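Local structure of polyprenyl synthetase (Nonlabens dokdonensis, 6KD7) at residues A[31-36]-A[92-97]; A[61-66]-A[118-123]; A[137-142]-A[165-170]; A[156-161]-A[238-243]. The protein probably catalyses the prenyl transfer that makes geranylgeranyl pyrophosphate, as a magnesium-dependent member of the FPP/GGPP synthase family. All coordinates share one frame; numbering follows the deposited sequence.

Contact 1: A[31-36]-A[92-97]; sequences VHYILD and ETVHKK
Tyr33 and Lys97 each send CG anti to their own backbone N (chi1 178° for Tyr33), which starts each chain toward the other. In Lys97 an extended chi2 (166°) then carries CD to the ring. Lys97 CD lies over one face of the ring, offset toward the rim. Lys97 CD is 3.8 Å from the centroid of the Tyr33 ring and 26° off the normal, a CH-pi contact. The phenol end works in the plane of the ring. Tyr33 OH donates to Glu92 O at 2.5 Å, meeting a lone pair in the carbonyl plane. Tyr33 OH also accepts from a water at 3.0 Å, and that water accepts from Glu92 N. Val94 CG2 touches Tyr33 CD2 at 4.1 Å and Ile34 CB at 4.3 Å. The carboxylate of Glu92 turns elsewhere, to Asn261 and His258 of the second subunit. A phenylalanine in place of Tyr33 would probably keep the ring against Lys97 but leave Glu92 O without its phenol donor and the water without its acceptor. One hydroxyl thus serves as both donor and acceptor. It ties helix 25-35 to the main chain of strand 91-92, at the end of the short hairpin that precedes helix 94-97.

Contact 2: A[61-66]-A[118-123]; sequences AMNAAI and FEDYDK
The type I beta turn from Phe118 to Tyr121 links helix 100-116 to helix 123-150 and lies against helix 58-82 at Asn63 and Ala64. Tyr121 carries the contact with its phenol end. Its CG stands beside the backbone N (chi1 -66°), and the ring beyond runs to the helix backbone. Ala64 N donates to Tyr121 OH at 3.2 Å, with an angle of 156° at the hydrogen, and it sits at the ring edge near the plane. Tyr121 OH is also bonded to Asp60 O, one turn back. The ring packs beside the methyl of Ala64, with Tyr121 CE2 4.1 Å from Ala64 CB. Phe118 brings its own edge to the same residue, Phe118 CE1 being 4.1 Å from Ala64 CA. The Phe118 ring is further held edge-to-face by Phe133 of helix 123-150. At the outer side Asn63 ND2 comes within 3.3 Å of Asp120 OD2, the amide and carboxylate planes 44° apart. Glu119 O, in the same turn, bonds Tyr127 OH of the third subunit. Helix 58-82 is kinked here, where the amides of Asn63 and Ala64 lack their bonds to the preceding turn. The hydroxyl of Tyr121 takes up both the Asp60 carbonyl and the Ala64 amide where the helical bond between them is missing.

Contact 3: A[137-142]-A[165-170]; sequences ALEVCE and IKLKTS
Apolar contact comes first: Leu167 and the aliphatic part of Glu139 cross at about a right angle. Leu167 CD2 lies 3.7 Å from Glu139 CB and 3.8 Å from Glu139 CG. The leucine also presses on the main chain, with Leu167 CB 3.5 Å from Glu139 O. Backbone contact follows at Val140, where its CA-H points to the carbonyl of Leu167. Val140 CA is 3.4 Å from Leu167 O, with 147° at the hydrogen, and Val140 CG2 reaches the same oxygen at 3.6 Å. The polar side chains bond within 165-170 or beyond both segments. Thr169 OG1 donates to Ile165 O at 2.8 Å, while Thr169 N reaches that oxygen from the opposite face of its plane. A wider pi-type turn spans 166-170. Lys168 NZ makes its salt bridge with Asp147, and Glu142 OE2 bonds Tyr28 OH of the third subunit. In this helix-helix crossing of the all-helical isoprenoid synthase fold, the axes of the short segments approach to 7.1 Å, so the backbones are close; the signed crossing angle is -124°. Helix 123-150 lies between helix 158-183 and the third subunit, on which Ala137, Leu138 and Cys141 pack; Ile165, Thr169 and Ser170 face helix 188-215.

Contact 4: A[156-161]-A[238-243]; sequences VSVPEY and YLKSIE
Leu239 points from helix 236-241 into the start of helix 158-183, and its two methyls part there. The Leu239 and Tyr161 side chains cross at a slant, with Leu239 CD1 3.3 Å from Tyr161 CB, tight packing. Leu239 CD2 turns to the main chain and lies 3.4 Å from Val156 O. Val158 runs past Leu239 in the opposite direction, its CG2 4.1 Å from Leu239 CB. Val158 CG2 also touches Lys240 CD at 4.2 Å and Glu243 OE2 at 3.9 Å, the glutamate chain lying at about a right angle to the valine. In Lys240, chi2 (-54°) sets CD against Val158 CG2, and the bend at chi3 (-78°) turns CE. Lys240 NZ then forms a salt bridge with Glu243 OE1 at 2.8 Å, on the syn side of the carboxylate. An alanine in place of Lys240 would probably leave Glu243 OE1 without this charge mate and take the Lys240 CD contact from Val158 CG2. Ser157 and Glu160 form a capping box: Ser157 N donates to Glu160 OE1 at 2.9 Å and Glu160 N to Ser157 OG at 3.2 Å. Tyr161 OH bonds Asp210, in the second aspartate-rich motif of the family. The junction is held mainly by apolar side chains, and each segment settles its charges internally or with outside partners. The capping box fixes the helix start that carries Val158 and Tyr161 to Leu239.

How the contacts relate
From the N terminus, contact 1 opens on helix 25-35 and closes at 92-97, joining that helix to helix 94-97. Contact 2 opens between, on helix 58-82, and closes at 118-123, so the two cross; it joins helix 58-82 to the turn before helix 123-150. Both are complete before contact 3 opens on helix 123-150. Contact 4 opens at 156-161, before contact 3 closes at 165-170, and closes at 238-243, so this pair also crosses. Contact 3 joins helix 123-150 to helix 158-183, and contact 4 the latter to helix 236-241. Contacts 2 and 4 lie on opposite sides of the chain's centre, their centres about 40 Å apart. Contacts 2 and 3 touch the third subunit, contact 1 the second.

Contact 1: A[31-36]-A[92-97]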
# COMPACT_ATOMS: atom_id res chain seq x y z
N VAL A 31 -3.88 -28.48 10.65
CA VAL A 31 -4.19 -29.78 10.01
C VAL A 31 -5.56 -30.24 10.53
O VAL A 31 -6.41 -30.64 9.73
CB VAL A 31 -3.12 -30.83 10.31
CG1 VAL A 31 -3.52 -32.19 9.72
CG2 VAL A 31 -1.74 -30.39 9.82
N HIS A 32 -5.75 -30.22 11.84
CA HIS A 32 -7.05 -30.62 12.45
C HIS A 32 -8.19 -29.72 11.93
O HIS A 32 -9.28 -30.22 11.57
CB HIS A 32 -6.93 -30.63 13.97
CG HIS A 32 -5.92 -31.63 14.43
ND1 HIS A 32 -4.73 -31.26 15.06
CD2 HIS A 32 -5.84 -32.96 14.25
CE1 HIS A 32 -4.01 -32.34 15.30
NE2 HIS A 32 -4.66 -33.38 14.81
N TYR A 33 -7.91 -28.42 11.81
CA TYR A 33 -8.88 -27.43 11.31
C TYR A 33 -9.31 -27.81 9.90
O TYR A 33 -10.50 -27.92 9.64
CB TYR A 33 -8.29 -26.03 11.38
CG TYR A 33 -9.19 -24.94 10.84
CD1 TYR A 33 -10.13 -24.33 11.65
CD2 TYR A 33 -9.05 -24.49 9.55
CE1 TYR A 33 -10.92 -23.29 11.19
CE2 TYR A 33 -9.81 -23.44 9.07
CZ TYR A 33 -10.75 -22.82 9.90
OH TYR A 33 -11.51 -21.80 9.39
N ILE A 34 -8.38 -27.99 8.96
CA ILE A 34 -8.81 -28.20 7.56
C ILE A 34 -9.50 -29.56 7.42
O ILE A 34 -10.41 -29.68 6.56
CB ILE A 34 -7.68 -27.99 6.54
CG1 ILE A 34 -8.28 -27.87 5.14
CG2 ILE A 34 -6.62 -29.08 6.66
CD1 ILE A 34 -7.43 -27.10 4.22
N LEU A 35 -9.10 -30.56 8.21
CA LEU A 35 -9.72 -31.92 8.12
C LEU A 35 -11.11 -31.92 8.75
O LEU A 35 -11.81 -32.87 8.52
CB LEU A 35 -8.82 -32.95 8.78
CG LEU A 35 -7.51 -33.19 8.05
CD1 LEU A 35 -6.63 -34.13 8.85
CD2 LEU A 35 -7.77 -33.73 6.64
N ASP A 36 -11.48 -30.88 9.49
CA ASP A 36 -12.77 -30.78 10.18
C ASP A 36 -13.74 -29.86 9.44
O ASP A 36 -14.66 -29.42 10.08
CB ASP A 36 -12.54 -30.27 11.60
CG ASP A 36 -13.73 -30.49 12.51
OD1 ASP A 36 -14.53 -31.39 12.24
OD2 ASP A 36 -13.86 -29.73 13.47
N GLU A 92 -13.11 -19.62 7.47
CA GLU A 92 -11.87 -18.94 7.02
C GLU A 92 -10.88 -19.99 6.49
O GLU A 92 -10.74 -21.06 7.10
CB GLU A 92 -11.25 -18.12 8.13
CG GLU A 92 -11.99 -16.80 8.33
CD GLU A 92 -11.34 -15.79 9.25
OE1 GLU A 92 -10.48 -16.21 10.06
OE2 GLU A 92 -11.71 -14.57 9.13
N THR A 93 -10.19 -19.65 5.42
CA THR A 93 -9.06 -20.47 4.93
C THR A 93 -7.93 -20.43 5.96
O THR A 93 -7.86 -19.47 6.75
CB THR A 93 -8.68 -19.99 3.55
OG1 THR A 93 -8.44 -18.59 3.66
CG2 THR A 93 -9.78 -20.32 2.56
N VAL A 94 -7.05 -21.42 5.90
CA VAL A 94 -5.93 -21.54 6.85
C VAL A 94 -5.09 -20.27 6.79
O VAL A 94 -4.72 -19.82 7.87
CB VAL A 94 -5.11 -22.81 6.56
CG1 VAL A 94 -3.78 -22.78 7.27
CG2 VAL A 94 -5.90 -24.07 6.93
N HIS A 95 -4.78 -19.74 5.61
CA HIS A 95 -3.84 -18.58 5.54
C HIS A 95 -4.50 -17.29 6.06
O HIS A 95 -3.76 -16.35 6.37
CB HIS A 95 -3.30 -18.42 4.14
CG HIS A 95 -4.34 -18.24 3.11
ND1 HIS A 95 -4.62 -16.97 2.60
CD2 HIS A 95 -5.20 -19.10 2.54
CE1 HIS A 95 -5.57 -17.08 1.70
NE2 HIS A 95 -5.93 -18.40 1.63
N LYS A 96 -5.83 -17.25 6.08
CA LYS A 96 -6.60 -16.11 6.63
C LYS A 96 -6.72 -16.24 8.15
O LYS A 96 -6.51 -15.26 8.83
CB LYS A 96 -7.96 -16.04 5.96
CG LYS A 96 -7.93 -15.45 4.57
CD LYS A 96 -6.98 -14.30 4.49
CE LYS A 96 -7.44 -13.22 3.54
NZ LYS A 96 -6.59 -12.02 3.68
N LYS A 97 -7.04 -17.44 8.64
CA LYS A 97 -7.18 -17.69 10.10
C LYS A 97 -5.82 -17.56 10.78
O LYS A 97 -5.75 -17.00 11.86
CB LYS A 97 -7.79 -19.07 10.33
CG LYS A 97 -7.91 -19.47 11.79
CD LYS A 97 -8.79 -20.66 11.99
CE LYS A 97 -8.78 -21.13 13.42
NZ LYS A 97 -9.37 -20.12 14.32
O HOH W 1 -13.43 -19.71 10.42

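Contact 2: A[61-66]-A[118-123]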
# COMPACT_ATOMS: atom_id res chain seq x y z
N ALA A 61 -7.78 -51.00 4.04
CA ALA A 61 -7.56 -49.86 3.13
C ALA A 61 -7.52 -48.52 3.87
O ALA A 61 -7.25 -47.51 3.23
CB ALA A 61 -8.61 -49.87 2.07
N MET A 62 -7.77 -48.50 5.16
CA MET A 62 -8.14 -47.26 5.87
C MET A 62 -6.95 -46.29 5.84
O MET A 62 -7.18 -45.14 5.51
CB MET A 62 -8.52 -47.53 7.32
CG MET A 62 -9.18 -46.34 8.03
SD MET A 62 -10.66 -45.72 7.20
CE MET A 62 -11.76 -47.15 7.32
N ASN A 63 -5.74 -46.73 6.21
CA ASN A 63 -4.55 -45.83 6.27
C ASN A 63 -4.36 -45.18 4.89
O ASN A 63 -4.18 -43.96 4.83
CB ASN A 63 -3.33 -46.55 6.82
CG ASN A 63 -3.38 -46.71 8.32
OD1 ASN A 63 -4.30 -46.27 8.98
ND2 ASN A 63 -2.35 -47.31 8.89
N ALA A 64 -4.48 -45.94 3.80
CA ALA A 64 -4.34 -45.42 2.44
C ALA A 64 -5.46 -44.42 2.10
O ALA A 64 -5.19 -43.44 1.35
CB ALA A 64 -4.34 -46.53 1.44
N ALA A 65 -6.69 -44.72 2.51
CA ALA A 65 -7.85 -43.83 2.34
C ALA A 65 -7.56 -42.49 3.05
O ALA A 65 -7.77 -41.44 2.46
CB ALA A 65 -9.09 -44.47 2.94
N ILE A 66 -7.07 -42.55 4.27
CA ILE A 66 -6.72 -41.35 5.04
C ILE A 66 -5.57 -40.61 4.33
O ILE A 66 -5.67 -39.37 4.25
CB ILE A 66 -6.39 -41.73 6.47
CG1 ILE A 66 -7.65 -42.28 7.14
CG2 ILE A 66 -5.81 -40.52 7.22
CD1 ILE A 66 -7.40 -42.80 8.55
N PHE A 118 1.28 -44.74 4.59
CA PHE A 118 1.52 -45.99 3.84
C PHE A 118 2.37 -46.97 4.67
O PHE A 118 2.45 -48.11 4.28
CB PHE A 118 2.17 -45.70 2.49
CG PHE A 118 1.32 -44.86 1.59
CD1 PHE A 118 -0.04 -45.06 1.51
CD2 PHE A 118 1.88 -43.88 0.80
CE1 PHE A 118 -0.83 -44.29 0.68
CE2 PHE A 118 1.07 -43.09 -0.01
CZ PHE A 118 -0.28 -43.30 -0.07
N GLU A 119 3.00 -46.56 5.75
CA GLU A 119 4.13 -47.33 6.35
C GLU A 119 3.68 -48.67 6.96
O GLU A 119 4.56 -49.54 7.03
CB GLU A 119 4.91 -46.52 7.39
CG GLU A 119 5.78 -45.48 6.71
CD GLU A 119 6.40 -44.40 7.57
OE1 GLU A 119 6.38 -44.56 8.79
OE2 GLU A 119 7.05 -43.49 6.99
N ASP A 120 2.42 -48.84 7.39
CA ASP A 120 1.93 -50.14 7.94
C ASP A 120 1.70 -51.17 6.83
O ASP A 120 1.55 -52.29 7.18
CB ASP A 120 0.65 -50.03 8.76
CG ASP A 120 0.90 -49.31 10.05
OD1 ASP A 120 2.08 -49.13 10.39
OD2 ASP A 120 -0.07 -48.91 10.67
N TYR A 121 1.72 -50.79 5.56
CA TYR A 121 1.51 -51.79 4.48
C TYR A 121 2.75 -52.67 4.29
O TYR A 121 3.85 -52.26 4.68
CB TYR A 121 0.97 -51.14 3.21
CG TYR A 121 -0.42 -50.59 3.42
CD1 TYR A 121 -1.52 -51.42 3.46
CD2 TYR A 121 -0.62 -49.24 3.65
CE1 TYR A 121 -2.79 -50.93 3.69
CE2 TYR A 121 -1.88 -48.73 3.88
CZ TYR A 121 -2.97 -49.58 3.90
OH TYR A 121 -4.22 -49.09 4.13
N ASP A 122 2.55 -53.88 3.77
CA ASP A 122 3.67 -54.80 3.47
C ASP A 122 4.50 -54.13 2.37
O ASP A 122 3.96 -53.24 1.69
CB ASP A 122 3.18 -56.22 3.13
CG ASP A 122 2.45 -56.39 1.81
OD1 ASP A 122 2.90 -55.85 0.77
OD2 ASP A 122 1.44 -57.09 1.81
N LYS A 123 5.75 -54.57 2.20
CA LYS A 123 6.79 -53.92 1.37
C LYS A 123 6.31 -53.89 -0.06
O LYS A 123 6.65 -52.96 -0.80
CB LYS A 123 8.13 -54.63 1.55
CG LYS A 123 8.85 -54.24 2.84
CD LYS A 123 10.00 -55.16 3.30
CE LYS A 123 10.57 -54.79 4.66
NZ LYS A 123 9.57 -54.19 5.59

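Contact 3: A[137-142]-A[165-170]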
# COMPACT_ATOMS: atom_id res chain seq x y z
N ALA A 137 0.57 -37.23 -7.51
CA ALA A 137 0.81 -35.94 -6.83
C ALA A 137 1.53 -35.00 -7.82
O ALA A 137 1.14 -33.84 -7.96
CB ALA A 137 1.58 -36.19 -5.58
N LEU A 138 2.45 -35.52 -8.62
CA LEU A 138 3.28 -34.68 -9.49
C LEU A 138 2.41 -34.28 -10.65
O LEU A 138 2.57 -33.14 -11.14
CB LEU A 138 4.53 -35.40 -9.95
CG LEU A 138 5.50 -34.57 -10.81
CD1 LEU A 138 5.95 -33.32 -10.03
CD2 LEU A 138 6.73 -35.40 -11.21
N GLU A 139 1.48 -35.15 -11.04
CA GLU A 139 0.55 -34.81 -12.15
C GLU A 139 -0.36 -33.65 -11.70
O GLU A 139 -0.68 -32.79 -12.52
CB GLU A 139 -0.29 -36.04 -12.51
CG GLU A 139 0.47 -37.01 -13.41
CD GLU A 139 -0.17 -38.38 -13.57
OE1 GLU A 139 -0.98 -38.80 -12.69
OE2 GLU A 139 0.17 -39.02 -14.55
N VAL A 140 -0.82 -33.70 -10.45
CA VAL A 140 -1.70 -32.65 -9.89
C VAL A 140 -0.91 -31.32 -9.95
O VAL A 140 -1.50 -30.32 -10.36
CB VAL A 140 -2.19 -33.05 -8.48
CG1 VAL A 140 -2.83 -31.89 -7.70
CG2 VAL A 140 -3.19 -34.20 -8.59
N CYS A 141 0.38 -31.31 -9.62
CA CYS A 141 1.23 -30.07 -9.73
C CYS A 141 1.23 -29.57 -11.19
O CYS A 141 1.04 -28.35 -11.44
CB CYS A 141 2.65 -30.29 -9.23
SG CYS A 141 2.72 -30.64 -7.45
N GLU A 142 1.38 -30.48 -12.15
CA GLU A 142 1.43 -30.10 -13.58
C GLU A 142 0.07 -29.53 -13.97
O GLU A 142 0.04 -28.55 -14.71
CB GLU A 142 1.80 -31.28 -14.47
CG GLU A 142 3.19 -31.79 -14.20
CD GLU A 142 3.63 -32.98 -15.06
OE1 GLU A 142 2.78 -33.42 -15.87
OE2 GLU A 142 4.80 -33.43 -14.91
N ILE A 165 -7.69 -30.50 -16.84
CA ILE A 165 -8.60 -30.96 -15.77
C ILE A 165 -8.38 -32.45 -15.45
O ILE A 165 -8.57 -32.86 -14.27
CB ILE A 165 -10.08 -30.65 -16.05
CG1 ILE A 165 -10.60 -31.32 -17.32
CG2 ILE A 165 -10.30 -29.14 -16.02
CD1 ILE A 165 -12.11 -31.32 -17.37
N LYS A 166 -7.87 -33.22 -16.40
CA LYS A 166 -7.55 -34.63 -16.10
C LYS A 166 -6.47 -34.65 -15.04
O LYS A 166 -6.67 -35.32 -13.98
CB LYS A 166 -7.11 -35.38 -17.36
CG LYS A 166 -6.73 -36.83 -17.09
CD LYS A 166 -6.30 -37.57 -18.32
CE LYS A 166 -4.96 -38.23 -18.17
NZ LYS A 166 -4.42 -38.50 -19.52
N LEU A 167 -5.36 -33.95 -15.31
CA LEU A 167 -4.21 -33.88 -14.35
C LEU A 167 -4.64 -33.22 -13.04
O LEU A 167 -4.23 -33.68 -11.96
CB LEU A 167 -3.06 -33.12 -15.02
CG LEU A 167 -2.45 -33.82 -16.23
CD1 LEU A 167 -1.48 -32.94 -16.98
CD2 LEU A 167 -1.71 -35.07 -15.79
N LYS A 168 -5.41 -32.16 -13.10
CA LYS A 168 -5.64 -31.33 -11.90
C LYS A 168 -6.70 -31.97 -10.99
O LYS A 168 -6.61 -31.75 -9.77
CB LYS A 168 -6.10 -29.92 -12.30
CG LYS A 168 -6.04 -28.87 -11.20
CD LYS A 168 -7.00 -27.75 -11.50
CE LYS A 168 -6.41 -26.38 -11.31
NZ LYS A 168 -7.30 -25.47 -10.54
N THR A 169 -7.71 -32.60 -11.57
CA THR A 169 -8.84 -33.11 -10.75
C THR A 169 -9.18 -34.59 -10.95
O THR A 169 -9.86 -35.10 -10.10
CB THR A 169 -10.10 -32.29 -11.05
OG1 THR A 169 -10.55 -32.69 -12.34
CG2 THR A 169 -9.88 -30.80 -11.07
N SER A 170 -8.76 -35.24 -12.03
CA SER A 170 -9.21 -36.63 -12.30
C SER A 170 -8.18 -37.70 -11.91
O SER A 170 -8.60 -38.71 -11.39
CB SER A 170 -9.61 -36.76 -13.72
OG SER A 170 -10.64 -35.85 -14.03

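Contact 4: A[156-161]-A[238-243]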
# COMPACT_ATOMS: atom_id res chain seq x y z
N VAL A 156 -6.68 -21.33 -26.10
CA VAL A 156 -6.67 -22.66 -25.43
C VAL A 156 -7.64 -23.62 -26.14
O VAL A 156 -8.80 -23.28 -26.27
CB VAL A 156 -7.02 -22.53 -23.94
CG1 VAL A 156 -7.23 -23.90 -23.31
CG2 VAL A 156 -5.97 -21.75 -23.18
N SER A 157 -7.15 -24.79 -26.56
CA SER A 157 -7.99 -25.80 -27.24
C SER A 157 -8.72 -26.68 -26.23
O SER A 157 -8.27 -26.79 -25.10
CB SER A 157 -7.19 -26.64 -28.19
OG SER A 157 -6.37 -27.55 -27.49
N VAL A 158 -9.82 -27.29 -26.66
CA VAL A 158 -10.64 -28.19 -25.81
C VAL A 158 -9.76 -29.36 -25.37
O VAL A 158 -9.73 -29.73 -24.21
CB VAL A 158 -11.91 -28.60 -26.57
CG1 VAL A 158 -12.69 -29.67 -25.84
CG2 VAL A 158 -12.78 -27.38 -26.81
N PRO A 159 -8.97 -29.95 -26.28
CA PRO A 159 -8.05 -31.01 -25.88
C PRO A 159 -7.09 -30.56 -24.78
O PRO A 159 -6.86 -31.32 -23.86
CB PRO A 159 -7.32 -31.39 -27.17
CG PRO A 159 -8.31 -31.01 -28.27
CD PRO A 159 -9.07 -29.80 -27.74
N GLU A 160 -6.55 -29.36 -24.88
CA GLU A 160 -5.61 -28.86 -23.85
C GLU A 160 -6.36 -28.66 -22.53
O GLU A 160 -5.84 -29.05 -21.52
CB GLU A 160 -4.99 -27.53 -24.26
CG GLU A 160 -3.95 -27.65 -25.36
CD GLU A 160 -3.51 -26.25 -25.79
OE1 GLU A 160 -4.38 -25.43 -26.12
OE2 GLU A 160 -2.33 -25.97 -25.66
N TYR A 161 -7.56 -28.10 -22.56
CA TYR A 161 -8.42 -27.95 -21.37
C TYR A 161 -8.70 -29.35 -20.75
O TYR A 161 -8.60 -29.48 -19.52
CB TYR A 161 -9.72 -27.21 -21.69
CG TYR A 161 -10.55 -26.96 -20.45
CD1 TYR A 161 -10.17 -25.96 -19.54
CD2 TYR A 161 -11.60 -27.80 -20.10
CE1 TYR A 161 -10.88 -25.76 -18.36
CE2 TYR A 161 -12.30 -27.64 -18.91
CZ TYR A 161 -11.94 -26.61 -18.04
OH TYR A 161 -12.62 -26.48 -16.87
N TYR A 238 -17.16 -22.08 -21.61
CA TYR A 238 -16.72 -20.95 -22.47
C TYR A 238 -16.08 -21.44 -23.77
O TYR A 238 -16.43 -20.93 -24.82
CB TYR A 238 -15.72 -20.06 -21.72
CG TYR A 238 -15.01 -19.04 -22.56
CD1 TYR A 238 -13.81 -19.33 -23.18
CD2 TYR A 238 -15.53 -17.77 -22.74
CE1 TYR A 238 -13.15 -18.39 -23.95
CE2 TYR A 238 -14.89 -16.82 -23.50
CZ TYR A 238 -13.69 -17.13 -24.11
OH TYR A 238 -13.03 -16.22 -24.87
N LEU A 239 -15.24 -22.46 -23.69
CA LEU A 239 -14.49 -22.96 -24.88
C LEU A 239 -15.46 -23.45 -25.96
O LEU A 239 -15.18 -23.23 -27.12
CB LEU A 239 -13.53 -24.07 -24.43
CG LEU A 239 -12.36 -23.61 -23.57
CD1 LEU A 239 -11.53 -24.79 -23.12
CD2 LEU A 239 -11.49 -22.62 -24.32
N LYS A 240 -16.56 -24.08 -25.57
CA LYS A 240 -17.57 -24.61 -26.52
C LYS A 240 -18.44 -23.46 -27.03
O LYS A 240 -18.74 -23.43 -28.22
CB LYS A 240 -18.44 -25.69 -25.86
CG LYS A 240 -17.72 -26.97 -25.48
CD LYS A 240 -16.96 -27.62 -26.61
CE LYS A 240 -17.86 -28.38 -27.56
NZ LYS A 240 -17.05 -28.87 -28.70
N SER A 241 -18.81 -22.52 -26.16
CA SER A 241 -19.61 -21.33 -26.53
C SER A 241 -18.91 -20.53 -27.64
O SER A 241 -19.60 -20.15 -28.60
CB SER A 241 -19.87 -20.53 -25.34
OG SER A 241 -20.73 -21.21 -24.45
N ILE A 242 -17.58 -20.39 -27.62
CA ILE A 242 -16.90 -19.54 -28.62
C ILE A 242 -16.69 -20.29 -29.93
O ILE A 242 -16.11 -19.70 -30.83
CB ILE A 242 -15.58 -18.95 -28.08
CG1 ILE A 242 -14.53 -20.01 -27.76
CG2 ILE A 242 -15.88 -18.03 -26.91
CD1 ILE A 242 -13.10 -19.46 -27.70
N GLU A 243 -17.08 -21.56 -30.03
CA GLU A 243 -16.98 -22.30 -31.32
C GLU A 243 -18.07 -21.77 -32.27
O GLU A 243 -17.94 -21.93 -33.48
CB GLU A 243 -17.09 -23.81 -31.09
CG GLU A 243 -15.78 -24.42 -30.60
CD GLU A 243 -15.88 -25.89 -30.19
OE1 GLU A 243 -17.00 -26.40 -30.10
OE2 GLU A 243 -14.83 -26.52 -29.99